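PDB 4H40: putative cell adhesion protein from Bacteroides fragilis, which probably serves as a structural subunit of a fimbria-like pilus used in cell adhesion. Local coordinates for residues V14-V19 with Q170-P175; G54-L59 with S121-L126; V60-A65 with Y116-S121; K74-R79 with L89-V94; K129-I134 with T217-V222. All blocks are in the same frame, centred on the assembly; numbering follows the deposited sequence.

Contact 1: V14-V19 with Q170-P175; sequences VRIDPV and QTLYLP
Gln170 N donates to Arg15 O (2.9 Å), and its own carbonyl then receives Asp17 N in a nearly straight bond of 178°. The exchange goes on up the pair: Leu172 N bonds to Asp17 O, approaching from above the carbonyl plane, Val19 N bonds to Leu172 O (2.8 Å), and Leu174 N bonds to Val19 O. Only alternate residues of 14-19 spend their backbone on this neighbour. Pro18, which has no N-H to give, sits where none is asked for by strand 170-173, and its CA lies 3.3 Å from Leu172 O in a CA-H...O contact. The side-chain amide of Gln170 is held outside this pair, NE2 by Thr156 O and OE1 by Thr158 N.

On the buried side, Ile16 CG2 meets Leu172 CB at 3.8 Å, the two side chains slanting across each other. CG2 of Ile16 stands anti to the backbone N, which carries it forward to Leu172. Leucine and isoleucine suit this side because it faces strands 113-121 and 153-157. The other side is more open. There Val19 lies alongside Tyr173, with CG1 3.9 Å from CD1, while Thr171 CG2 stands 3.6 Å above one face of the same ring, toward its rim. Thr171 CG2 also touches Val19 CG2, so the threonine methyl, the valine and the ring make one apolar patch.

Strand 14-19 is the central strand of a three-stranded mixed sheet, antiparallel to 108-110 and parallel to 169-173, a partner that arrives only after some 150 residues, so no hairpin joins the two.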
# COMPACT_ATOMS: atom_id res chain seq x y z
N VAL B 14 25.07 49.46 11.32
CA VAL B 14 25.72 48.68 10.25
C VAL B 14 24.63 48.07 9.33
O VAL B 14 23.67 47.50 9.83
CB VAL B 14 26.66 47.58 10.85
CG1 VAL B 14 27.06 46.52 9.83
CG2 VAL B 14 27.90 48.21 11.49
N ARG B 15 24.79 48.19 7.99
CA ARG B 15 23.81 47.66 7.02
C ARG B 15 23.99 46.15 6.85
O ARG B 15 25.11 45.68 6.65
CB ARG B 15 23.92 48.37 5.66
CG ARG B 15 22.68 48.20 4.79
CD ARG B 15 22.79 48.93 3.46
NE ARG B 15 23.71 48.27 2.53
CZ ARG B 15 24.71 48.87 1.91
NH1 ARG B 15 24.96 50.16 2.12
NH2 ARG B 15 25.50 48.18 1.09
N ILE B 16 22.88 45.41 6.90
CA ILE B 16 22.91 43.95 6.80
C ILE B 16 22.52 43.49 5.38
O ILE B 16 21.39 43.71 4.92
CB ILE B 16 22.05 43.28 7.91
CG1 ILE B 16 22.29 43.94 9.30
CG2 ILE B 16 22.26 41.76 7.96
CD1 ILE B 16 23.77 43.89 9.91
N ASP B 17 23.49 42.85 4.71
CA ASP B 17 23.35 42.28 3.37
C ASP B 17 23.27 40.74 3.50
O ASP B 17 24.30 40.06 3.60
CB ASP B 17 24.52 42.75 2.46
CG ASP B 17 24.64 42.04 1.11
OD1 ASP B 17 23.64 42.03 0.34
OD2 ASP B 17 25.74 41.48 0.83
N PRO B 18 22.06 40.16 3.57
CA PRO B 18 21.96 38.71 3.74
C PRO B 18 22.19 37.97 2.43
O PRO B 18 21.77 38.43 1.36
CB PRO B 18 20.55 38.50 4.30
CG PRO B 18 19.79 39.65 3.82
CD PRO B 18 20.72 40.79 3.54
N VAL B 19 22.89 36.83 2.52
CA VAL B 19 23.21 35.99 1.37
C VAL B 19 22.51 34.64 1.56
O VAL B 19 22.74 33.96 2.57
CB VAL B 19 24.75 35.89 1.17
CG1 VAL B 19 25.15 34.72 0.28
CG2 VAL B 19 25.30 37.20 0.61
N GLN B 170 27.83 44.74 6.61
CA GLN B 170 28.20 43.37 6.96
C GLN B 170 27.37 42.37 6.18
O GLN B 170 26.17 42.56 6.01
CB GLN B 170 28.09 43.10 8.46
CG GLN B 170 28.96 41.94 8.93
CD GLN B 170 29.16 41.93 10.41
OE1 GLN B 170 29.80 42.82 10.99
NE2 GLN B 170 28.66 40.90 11.06
N THR B 171 28.03 41.32 5.69
CA THR B 171 27.38 40.25 4.94
C THR B 171 26.96 39.17 5.93
O THR B 171 27.78 38.67 6.71
CB THR B 171 28.29 39.73 3.81
OG1 THR B 171 28.72 40.83 2.99
CG2 THR B 171 27.60 38.70 2.94
N LEU B 172 25.67 38.84 5.92
CA LEU B 172 25.06 37.82 6.76
C LEU B 172 24.85 36.56 5.93
O LEU B 172 23.96 36.52 5.09
CB LEU B 172 23.73 38.34 7.34
CG LEU B 172 22.98 37.43 8.30
CD1 LEU B 172 23.53 37.55 9.68
CD2 LEU B 172 21.54 37.81 8.35
N TYR B 173 25.71 35.56 6.12
CA TYR B 173 25.60 34.30 5.38
C TYR B 173 24.54 33.41 6.05
O TYR B 173 24.69 32.99 7.22
CB TYR B 173 26.97 33.60 5.26
CG TYR B 173 27.92 34.33 4.34
CD1 TYR B 173 27.86 34.16 2.96
CD2 TYR B 173 28.89 35.20 4.85
CE1 TYR B 173 28.73 34.84 2.10
CE2 TYR B 173 29.77 35.88 4.00
CZ TYR B 173 29.68 35.70 2.62
OH TYR B 173 30.54 36.36 1.77
N LEU B 174 23.44 33.16 5.32
CA LEU B 174 22.32 32.39 5.82
C LEU B 174 22.56 30.92 5.67
O LEU B 174 23.03 30.49 4.62
CB LEU B 174 21.00 32.75 5.11
CG LEU B 174 20.49 34.18 5.18
CD1 LEU B 174 19.07 34.23 4.78
CD2 LEU B 174 20.60 34.75 6.57
N PRO B 175 22.23 30.11 6.71
CA PRO B 175 22.35 28.67 6.54
C PRO B 175 21.20 28.12 5.66
O PRO B 175 20.19 28.82 5.48
CB PRO B 175 22.26 28.14 7.98
CG PRO B 175 22.07 29.35 8.88
CD PRO B 175 21.62 30.46 8.01

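Contact 2: G54-L59 with S121-L126; sequences GSTIRL and SPAKAL
Thr56 and Arg58, on one face of the start of strand 56-62, reach out to the backbone of the loop that follows strand 113-121, a contact of side chains with main-chain groups where regular pairing of the two strands gives out. Ser121 makes the first link: its OG, anti to the backbone N (chi1 -177°), donates to Thr56 O at 2.6 Å. Thr56 answers with its own hydroxyl, where OG1 accepts Ala123 N at 2.9 Å in a bond of 172°. The same oxygen also bonds to the carbonyl of Gly98, so this buried hydroxyl is gripped from two parts of the chain.

Between these bonds the loop turns sharply. A cis peptide precedes Pro122, and Ala123 is the centre of an inverse gamma turn, closed by Lys124 N on Pro122 O. The turn leads the chain away from strand 113-121 in the fimbrillin-like fold and presents two successive carbonyls to Arg58. A small residue fits at its centre, since Ala123 CB lies 3.6 Å from Ile57 C and close to Arg58 CB.

Arg58 runs out extended and then bends at chi3 (-54°), which sets NE 2.8 Å from Lys124 O. Its NH2 reaches Ala123 O at a longer 3.3 Å, that oxygen lying at the edge of the guanidinium near its plane. Both donors stand above the planes of the carbonyls they serve. The third nitrogen, NH1, bonds to Ser73 OG. On the opposite side of the strand Ile57 CG2 rests 3.9 Å from Ser121 CB, a light methyl-to-methylene contact.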
# COMPACT_ATOMS: atom_id res chain seq x y z
N GLY B 54 10.93 34.54 -6.50
CA GLY B 54 9.66 35.14 -6.11
C GLY B 54 9.19 34.79 -4.72
O GLY B 54 8.22 35.38 -4.22
N SER B 55 9.85 33.82 -4.07
CA SER B 55 9.54 33.42 -2.70
C SER B 55 10.06 34.48 -1.74
O SER B 55 10.88 35.32 -2.12
CB SER B 55 10.13 32.05 -2.38
OG SER B 55 11.54 32.07 -2.26
N THR B 56 9.55 34.48 -0.51
CA THR B 56 9.97 35.45 0.50
C THR B 56 10.58 34.73 1.67
O THR B 56 10.22 33.58 1.94
CB THR B 56 8.81 36.36 0.97
OG1 THR B 56 7.78 35.57 1.57
CG2 THR B 56 8.25 37.23 -0.15
N ILE B 57 11.52 35.40 2.36
CA ILE B 57 12.13 34.88 3.57
C ILE B 57 11.99 35.93 4.65
O ILE B 57 12.06 37.11 4.34
CB ILE B 57 13.62 34.38 3.43
CG1 ILE B 57 14.62 35.50 3.22
CG2 ILE B 57 13.80 33.30 2.37
CD1 ILE B 57 15.52 35.64 4.38
N ARG B 58 11.74 35.52 5.89
CA ARG B 58 11.72 36.38 7.07
C ARG B 58 12.96 36.14 7.91
O ARG B 58 13.24 35.01 8.30
CB ARG B 58 10.46 36.20 7.94
CG ARG B 58 10.58 36.91 9.30
CD ARG B 58 9.30 36.97 10.11
NE ARG B 58 8.20 37.55 9.34
CZ ARG B 58 7.91 38.84 9.27
NH1 ARG B 58 8.62 39.73 9.96
NH2 ARG B 58 6.90 39.26 8.53
N LEU B 59 13.66 37.20 8.24
CA LEU B 59 14.82 37.13 9.10
C LEU B 59 14.33 37.51 10.50
O LEU B 59 13.82 38.62 10.66
CB LEU B 59 15.89 38.09 8.55
CG LEU B 59 17.32 37.98 9.06
CD1 LEU B 59 17.98 36.72 8.59
CD2 LEU B 59 18.12 39.13 8.54
N SER B 121 10.22 30.76 5.54
CA SER B 121 9.84 31.00 4.15
C SER B 121 8.58 30.21 3.84
O SER B 121 8.60 28.98 4.01
CB SER B 121 10.97 30.67 3.17
OG SER B 121 10.58 31.00 1.85
N PRO B 122 7.44 30.86 3.51
CA PRO B 122 7.22 32.31 3.29
C PRO B 122 7.47 33.19 4.53
O PRO B 122 7.48 32.68 5.65
CB PRO B 122 5.74 32.38 2.88
CG PRO B 122 5.43 31.03 2.33
CD PRO B 122 6.21 30.10 3.22
N ALA B 123 7.66 34.51 4.30
CA ALA B 123 7.92 35.49 5.36
C ALA B 123 6.66 35.75 6.20
O ALA B 123 6.22 36.91 6.33
CB ALA B 123 8.45 36.79 4.76
N LYS B 124 6.08 34.67 6.76
CA LYS B 124 4.88 34.70 7.59
C LYS B 124 5.13 35.49 8.88
O LYS B 124 6.26 35.52 9.37
CB LYS B 124 4.37 33.28 7.91
CG LYS B 124 3.78 32.55 6.71
CD LYS B 124 3.03 31.29 7.15
CE LYS B 124 1.62 31.31 6.62
NZ LYS B 124 0.74 30.39 7.39
N ALA B 125 4.08 36.13 9.42
CA ALA B 125 4.17 36.91 10.65
C ALA B 125 4.26 36.00 11.88
O ALA B 125 3.65 34.93 11.93
CB ALA B 125 2.98 37.83 10.77
N LEU B 126 5.05 36.42 12.88
CA LEU B 126 5.22 35.67 14.11
C LEU B 126 4.00 35.85 14.99
O LEU B 126 3.47 36.96 15.08
CB LEU B 126 6.49 36.08 14.88
CG LEU B 126 7.81 35.93 14.15
CD1 LEU B 126 8.87 36.80 14.76
CD2 LEU B 126 8.26 34.49 14.10

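Contact 3: V60-A65 with Y116-S121; sequences VVYDDA and YFRILS
Val60 and Arg118 bond to each other through both their backbone groups: Val60 N gives to Arg118 O and Arg118 N to Val60 O, each at 2.9 Å. Tyr62 and Tyr116 repeat the double exchange two residues on, Tyr116 N coming from above the plane of Tyr62 O. Val61 and Phe117 between them form a non-hydrogen-bonded pair, with Phe117 CA 3.2 Å from Val60 O in a CA-H...O contact. This antiparallel pairing joins 56-62 and 113-121, neighbouring strands of the fimbrillin-like fold.

Apolar contacts follow one face. Val60 CG2 meets Leu120 CD1, and Tyr62 CB meets Tyr116 CB, both at 3.9 Å. Beyond that Tyr62 and Arg118 cross obliquely, CE1 of the ring 3.6 Å from Arg118 CG, with ring and guanidinium planes 81° apart. The aliphatic part of the arginine thus packs while its charge is used farther out, in a salt bridge to Asp145 and a cation-pi contact with Trp221.

Edge contacts finish the loop end: Asp63 O lies in the plane of the Tyr116 ring, 3.4 Å from its CD2, and Asp64 O is near CE2.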
# COMPACT_ATOMS: atom_id res chain seq x y z
N VAL B 60 14.35 36.55 11.45
CA VAL B 60 13.92 36.68 12.86
C VAL B 60 15.19 36.88 13.69
O VAL B 60 16.06 35.99 13.68
CB VAL B 60 13.07 35.47 13.38
CG1 VAL B 60 12.51 35.73 14.78
CG2 VAL B 60 11.95 35.09 12.41
N VAL B 61 15.31 38.03 14.38
CA VAL B 61 16.50 38.37 15.17
C VAL B 61 16.22 38.23 16.67
O VAL B 61 15.14 38.60 17.14
CB VAL B 61 17.04 39.77 14.80
CG1 VAL B 61 18.20 40.19 15.70
CG2 VAL B 61 17.46 39.82 13.34
N TYR B 62 17.21 37.68 17.40
CA TYR B 62 17.23 37.50 18.85
C TYR B 62 18.52 38.10 19.44
O TYR B 62 19.52 38.17 18.74
CB TYR B 62 17.15 36.00 19.22
CG TYR B 62 15.96 35.27 18.65
CD1 TYR B 62 16.03 34.65 17.41
CD2 TYR B 62 14.77 35.16 19.37
CE1 TYR B 62 14.94 33.96 16.88
CE2 TYR B 62 13.68 34.46 18.86
CZ TYR B 62 13.77 33.86 17.62
OH TYR B 62 12.68 33.17 17.12
N ASP B 63 18.51 38.51 20.73
CA ASP B 63 19.74 39.01 21.34
C ASP B 63 20.63 37.81 21.77
O ASP B 63 20.26 36.67 21.49
CB ASP B 63 19.44 39.97 22.52
CG ASP B 63 18.62 39.43 23.68
OD1 ASP B 63 18.42 38.20 23.75
OD2 ASP B 63 18.20 40.24 24.53
N ASP B 64 21.78 38.07 22.43
CA ASP B 64 22.71 37.01 22.88
C ASP B 64 22.07 36.06 23.92
O ASP B 64 22.53 34.93 24.07
CB ASP B 64 24.02 37.62 23.43
CG ASP B 64 23.86 38.80 24.37
OD1 ASP B 64 23.23 38.63 25.45
OD2 ASP B 64 24.40 39.88 24.06
N ALA B 65 20.98 36.50 24.59
CA ALA B 65 20.25 35.71 25.59
C ALA B 65 19.01 35.00 24.97
O ALA B 65 18.18 34.45 25.70
CB ALA B 65 19.82 36.61 26.74
N TYR B 116 21.33 36.02 17.57
CA TYR B 116 20.89 34.73 17.04
C TYR B 116 19.89 35.03 15.96
O TYR B 116 19.18 36.03 16.07
CB TYR B 116 20.24 33.86 18.13
CG TYR B 116 21.23 33.23 19.07
CD1 TYR B 116 21.91 32.06 18.72
CD2 TYR B 116 21.46 33.75 20.34
CE1 TYR B 116 22.82 31.46 19.59
CE2 TYR B 116 22.35 33.15 21.22
CZ TYR B 116 23.03 32.01 20.84
OH TYR B 116 23.92 31.40 21.70
N PHE B 117 19.84 34.23 14.90
CA PHE B 117 18.86 34.50 13.87
C PHE B 117 18.27 33.21 13.32
O PHE B 117 18.94 32.19 13.21
CB PHE B 117 19.40 35.43 12.75
CG PHE B 117 20.54 34.90 11.92
CD1 PHE B 117 21.86 35.07 12.33
CD2 PHE B 117 20.31 34.24 10.71
CE1 PHE B 117 22.92 34.54 11.58
CE2 PHE B 117 21.38 33.73 9.95
CZ PHE B 117 22.68 33.89 10.39
N ARG B 118 16.97 33.28 13.03
CA ARG B 118 16.18 32.19 12.44
C ARG B 118 15.55 32.69 11.15
O ARG B 118 15.40 33.90 10.96
CB ARG B 118 15.11 31.67 13.42
CG ARG B 118 15.67 31.18 14.73
CD ARG B 118 14.75 30.18 15.38
NE ARG B 118 15.55 29.14 16.01
CZ ARG B 118 15.38 27.84 15.84
NH1 ARG B 118 14.37 27.39 15.10
NH2 ARG B 118 16.18 26.98 16.42
N ILE B 119 15.22 31.75 10.26
CA ILE B 119 14.62 32.04 8.95
C ILE B 119 13.34 31.27 8.82
O ILE B 119 13.24 30.14 9.29
CB ILE B 119 15.57 31.73 7.74
CG1 ILE B 119 17.08 31.95 8.00
CG2 ILE B 119 15.07 32.36 6.42
CD1 ILE B 119 17.50 33.34 8.20
N LEU B 120 12.39 31.88 8.11
CA LEU B 120 11.09 31.33 7.73
C LEU B 120 10.84 31.67 6.28
O LEU B 120 11.19 32.78 5.85
CB LEU B 120 9.95 31.90 8.60
CG LEU B 120 10.00 31.63 10.07
CD1 LEU B 120 9.33 32.72 10.81
CD2 LEU B 120 9.36 30.30 10.43
N SER B 121 10.22 30.76 5.54
CA SER B 121 9.84 31.00 4.15
C SER B 121 8.58 30.21 3.84
O SER B 121 8.60 28.98 4.01
CB SER B 121 10.97 30.67 3.17
OG SER B 121 10.58 31.00 1.85

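Contact 4: K74-R79 with L89-V94; sequences KAYLVR and LYPCEV
Tyr76 lies across Pro91, and its side chain can be followed outward from the backbone. CB sits 3.9 Å from Tyr90 O and near Leu89 CB. CG is anti to the carbonyl carbon (chi1 -67°), which sets it beside the backbone N. From there CD2 comes 3.6 Å from Pro91 N, and CE2 touches Pro91 CG at 3.8 Å. The far end of the ring leaves this pair and packs on Pro18, so a large flat residue serves to bridge two layers.

The two segments are the arms of a beta hairpin, strands 74-79 and 88-94, and strand 74-79 also pairs antiparallel with strand 56-62. Leu77 N bonds to Tyr90 O (2.7 Å) and Tyr90 N returns to Leu77 O. Farther along, Cys92 N bonds to Ala75 O from above its carbonyl plane. Proline suits position 91 as far as strand 74-79 is concerned, because its pair with Tyr76 is non-hydrogen-bonded.

On the other face Cys92 SG sits between the backbone N and the carbonyl carbon (chi1 68°), which brings it 3.5 Å from Tyr76 C and close to Leu77 CB. Ala75 CB, a short side chain pointing at the neighbour, meets Val94 CG2 at 3.7 Å. At one end Val78 and Leu89 lie side by side. Arg79 crosses Tyr90 at about a right angle, its CB 3.6 Å from CE1, before its guanidinium goes to Asp53. At the other end Lys74 NZ makes a long salt bridge to Glu93 OE2 and bonds to Thr106 O.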
# COMPACT_ATOMS: atom_id res chain seq x y z
N LYS B 74 12.85 41.46 9.59
CA LYS B 74 12.92 41.91 8.19
C LYS B 74 12.51 40.81 7.22
O LYS B 74 12.86 39.65 7.43
CB LYS B 74 14.34 42.41 7.84
CG LYS B 74 14.45 43.23 6.54
CD LYS B 74 14.28 44.72 6.76
CE LYS B 74 13.01 45.23 6.14
NZ LYS B 74 12.85 46.69 6.33
N ALA B 75 11.81 41.20 6.14
CA ALA B 75 11.35 40.33 5.07
C ALA B 75 12.11 40.62 3.78
O ALA B 75 12.44 41.77 3.50
CB ALA B 75 9.87 40.52 4.85
N TYR B 76 12.41 39.56 3.00
CA TYR B 76 13.16 39.71 1.74
C TYR B 76 12.49 39.00 0.58
O TYR B 76 11.82 38.00 0.80
CB TYR B 76 14.59 39.18 1.90
CG TYR B 76 15.44 40.01 2.83
CD1 TYR B 76 15.44 39.76 4.20
CD2 TYR B 76 16.25 41.03 2.35
CE1 TYR B 76 16.22 40.52 5.08
CE2 TYR B 76 17.02 41.80 3.22
CZ TYR B 76 17.01 41.54 4.58
OH TYR B 76 17.80 42.25 5.45
N LEU B 77 12.67 39.53 -0.65
CA LEU B 77 12.15 38.91 -1.87
C LEU B 77 13.31 38.24 -2.60
O LEU B 77 14.40 38.82 -2.71
CB LEU B 77 11.41 39.92 -2.77
CG LEU B 77 10.81 39.36 -4.06
CD1 LEU B 77 9.58 38.51 -3.79
CD2 LEU B 77 10.46 40.46 -5.00
N VAL B 78 13.10 37.00 -3.03
CA VAL B 78 14.13 36.21 -3.71
C VAL B 78 14.01 36.43 -5.22
O VAL B 78 12.92 36.36 -5.78
CB VAL B 78 14.03 34.69 -3.35
CG1 VAL B 78 15.07 33.85 -4.10
CG2 VAL B 78 14.12 34.45 -1.85
N ARG B 79 15.16 36.70 -5.86
CA ARG B 79 15.30 36.83 -7.30
C ARG B 79 16.61 36.16 -7.69
O ARG B 79 17.69 36.60 -7.26
CB ARG B 79 15.23 38.28 -7.83
CG ARG B 79 13.86 38.98 -7.74
CD ARG B 79 12.74 38.33 -8.54
NE ARG B 79 11.45 38.89 -8.12
CZ ARG B 79 10.26 38.36 -8.41
NH1 ARG B 79 10.18 37.24 -9.12
NH2 ARG B 79 9.15 38.93 -7.98
N LEU B 89 18.75 38.62 -2.44
CA LEU B 89 17.69 38.96 -1.46
C LEU B 89 17.42 40.47 -1.38
O LEU B 89 18.31 41.26 -1.01
CB LEU B 89 18.05 38.40 -0.07
CG LEU B 89 18.25 36.88 0.01
CD1 LEU B 89 18.96 36.49 1.30
CD2 LEU B 89 16.94 36.16 -0.08
N TYR B 90 16.19 40.87 -1.73
CA TYR B 90 15.78 42.27 -1.77
C TYR B 90 14.82 42.62 -0.65
O TYR B 90 13.74 42.03 -0.57
CB TYR B 90 15.12 42.60 -3.12
CG TYR B 90 16.03 42.37 -4.31
CD1 TYR B 90 16.08 41.13 -4.94
CD2 TYR B 90 16.84 43.39 -4.81
CE1 TYR B 90 16.92 40.91 -6.03
CE2 TYR B 90 17.69 43.18 -5.89
CZ TYR B 90 17.72 41.94 -6.51
OH TYR B 90 18.54 41.74 -7.59
N PRO B 91 15.14 43.63 0.18
CA PRO B 91 14.21 44.03 1.25
C PRO B 91 12.82 44.32 0.69
O PRO B 91 12.68 44.94 -0.36
CB PRO B 91 14.86 45.29 1.84
CG PRO B 91 16.30 45.15 1.54
CD PRO B 91 16.37 44.45 0.20
N CYS B 92 11.79 43.80 1.35
CA CYS B 92 10.42 44.00 0.91
C CYS B 92 9.48 44.13 2.12
O CYS B 92 9.92 44.00 3.27
CB CYS B 92 9.98 42.87 -0.03
SG CYS B 92 9.82 41.24 0.75
N GLU B 93 8.21 44.43 1.84
CA GLU B 93 7.15 44.53 2.84
C GLU B 93 6.13 43.47 2.52
O GLU B 93 5.76 43.30 1.36
CB GLU B 93 6.54 45.94 2.87
CG GLU B 93 7.46 47.00 3.44
CD GLU B 93 7.91 46.83 4.89
OE1 GLU B 93 7.10 46.36 5.72
OE2 GLU B 93 9.07 47.19 5.18
N VAL B 94 5.74 42.68 3.54
CA VAL B 94 4.81 41.57 3.31
C VAL B 94 3.59 41.64 4.23
O VAL B 94 3.59 42.37 5.23
CB VAL B 94 5.51 40.18 3.45
CG1 VAL B 94 6.50 39.94 2.31
CG2 VAL B 94 6.16 40.00 4.82

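Contact 5: K129-I134 with T217-V222; sequences KGFVNI and TSFDWV
Phe131, Phe219 and Trp221 form an aromatic cluster between two loops, one following strand 113-121 and the other following strand 197-207. Phe219 lies over one face of Phe131 as an offset stack, the ring centres 4.8 Å apart and the planes at 27°. Phe219 CE1 is the atom that makes the closest approach, 3.5 Å from Phe131 CD2, above the plane and toward the rim. Val132 CG2 covers the centre of the opposite face, so the phenylalanine is packed on both sides.

Trp221 meets Phe131 otherwise, the two side chains crossing at about a right angle. Phe131 CD1 stands over a face of the indole, 3.5 Å from Trp221 CD2, with the planes at 48°. The tryptophan also packs on Leu120, which links the cluster to strand 113-121.

The two residues before Phe131 complete the contact. Gly130 has a positive phi, and a CB there would press on the carbonyl O of Lys129. Lys129 is bent at chi2 (-83°) and lays its CD 3.8 Å from Ser218 CA, using its aliphatic chain as packing. The result is an aromatic cluster joining two irregular loops that are far apart in the chain.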
# COMPACT_ATOMS: atom_id res chain seq x y z
N LYS B 129 3.35 33.38 20.64
CA LYS B 129 4.26 32.38 21.19
C LYS B 129 5.67 32.40 20.52
O LYS B 129 6.53 31.59 20.89
CB LYS B 129 3.63 30.97 21.08
CG LYS B 129 2.31 30.79 21.85
CD LYS B 129 2.52 30.49 23.33
CE LYS B 129 1.23 30.20 24.06
NZ LYS B 129 1.46 30.04 25.53
N GLY B 130 5.89 33.30 19.57
CA GLY B 130 7.18 33.43 18.89
C GLY B 130 7.39 32.56 17.67
O GLY B 130 8.48 32.61 17.08
N PHE B 131 6.39 31.73 17.30
CA PHE B 131 6.45 30.91 16.08
C PHE B 131 5.45 31.50 15.06
O PHE B 131 5.08 32.66 15.16
CB PHE B 131 6.20 29.41 16.36
CG PHE B 131 6.51 28.44 15.21
CD1 PHE B 131 7.69 28.57 14.46
CD2 PHE B 131 5.65 27.39 14.90
CE1 PHE B 131 7.99 27.66 13.43
CE2 PHE B 131 5.96 26.49 13.87
CZ PHE B 131 7.13 26.63 13.15
N VAL B 132 5.05 30.71 14.06
CA VAL B 132 4.11 31.11 13.03
C VAL B 132 2.89 30.20 13.08
O VAL B 132 2.98 29.06 13.53
CB VAL B 132 4.77 31.11 11.61
CG1 VAL B 132 5.75 32.26 11.45
CG2 VAL B 132 5.44 29.78 11.29
N ASN B 133 1.75 30.72 12.62
CA ASN B 133 0.51 29.96 12.48
C ASN B 133 0.62 29.13 11.18
O ASN B 133 0.85 29.69 10.10
CB ASN B 133 -0.70 30.92 12.43
CG ASN B 133 -0.99 31.67 13.72
OD1 ASN B 133 -0.86 31.14 14.82
ND2 ASN B 133 -1.43 32.92 13.60
N ILE B 134 0.54 27.79 11.30
CA ILE B 134 0.66 26.92 10.12
C ILE B 134 -0.35 25.79 10.21
O ILE B 134 -0.41 25.10 11.23
CB ILE B 134 2.12 26.41 9.87
CG1 ILE B 134 2.16 25.33 8.79
CG2 ILE B 134 2.82 25.94 11.14
CD1 ILE B 134 3.18 25.52 7.79
N THR B 217 -1.42 26.51 23.55
CA THR B 217 -0.32 25.58 23.83
C THR B 217 1.03 26.26 23.50
O THR B 217 1.25 26.70 22.36
CB THR B 217 -0.48 24.24 23.07
OG1 THR B 217 -0.35 24.46 21.66
CG2 THR B 217 -1.81 23.52 23.38
N SER B 218 1.94 26.34 24.51
CA SER B 218 3.26 26.95 24.41
C SER B 218 4.20 26.12 23.53
O SER B 218 4.16 24.89 23.52
CB SER B 218 3.88 27.19 25.79
OG SER B 218 4.52 26.03 26.31
N PHE B 219 5.07 26.85 22.79
CA PHE B 219 6.02 26.34 21.82
C PHE B 219 7.25 27.25 21.85
O PHE B 219 7.16 28.42 21.47
CB PHE B 219 5.33 26.36 20.44
CG PHE B 219 6.03 25.65 19.32
CD1 PHE B 219 6.87 26.35 18.46
CD2 PHE B 219 5.82 24.30 19.08
CE1 PHE B 219 7.51 25.70 17.40
CE2 PHE B 219 6.45 23.66 18.02
CZ PHE B 219 7.29 24.36 17.19
N ASP B 220 8.39 26.73 22.32
CA ASP B 220 9.60 27.53 22.44
C ASP B 220 10.52 27.21 21.26
O ASP B 220 11.50 26.47 21.39
CB ASP B 220 10.27 27.29 23.81
CG ASP B 220 11.40 28.24 24.20
OD1 ASP B 220 11.49 29.34 23.60
OD2 ASP B 220 12.15 27.91 25.14
N TRP B 221 10.18 27.74 20.08
CA TRP B 221 10.87 27.49 18.83
C TRP B 221 12.37 27.83 18.87
O TRP B 221 13.17 27.04 18.39
CB TRP B 221 10.20 28.26 17.68
CG TRP B 221 10.72 27.90 16.33
CD1 TRP B 221 10.94 26.64 15.84
CD2 TRP B 221 11.11 28.81 15.29
NE1 TRP B 221 11.44 26.71 14.56
CE2 TRP B 221 11.54 28.03 14.19
CE3 TRP B 221 11.08 30.20 15.16
CZ2 TRP B 221 12.00 28.60 13.00
CZ3 TRP B 221 11.51 30.77 13.97
CH2 TRP B 221 11.97 29.97 12.91
N VAL B 222 12.75 28.97 19.46
CA VAL B 222 14.14 29.44 19.55
C VAL B 222 15.05 28.45 20.37
O VAL B 222 16.27 28.43 20.16
CB VAL B 222 14.20 30.88 20.08
CG1 VAL B 222 13.80 30.97 21.55
CG2 VAL B 222 15.56 31.52 19.84

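In the fold
From the N terminus, strand 14-19 opens contact 1, which closes only at 170-175 and encloses three others. Within it, strand 56-62 begins contact 2 and then contact 3; the hairpin of contact 4 opens and closes first, contact 3 closes on strand 113-121, and contact 2 on the loop beyond, sharing Ser121 with it. Contact 5 opens in that same loop and closes at 217-222, so it crosses contact 1 and stands in series with the nested set. Leu172 and Leu174 of contact 1 pack on Leu59 and Phe117, joining the small sheet to strands 56-62 and 113-121. Contact 5 ties this region to the loop after strand 197-207.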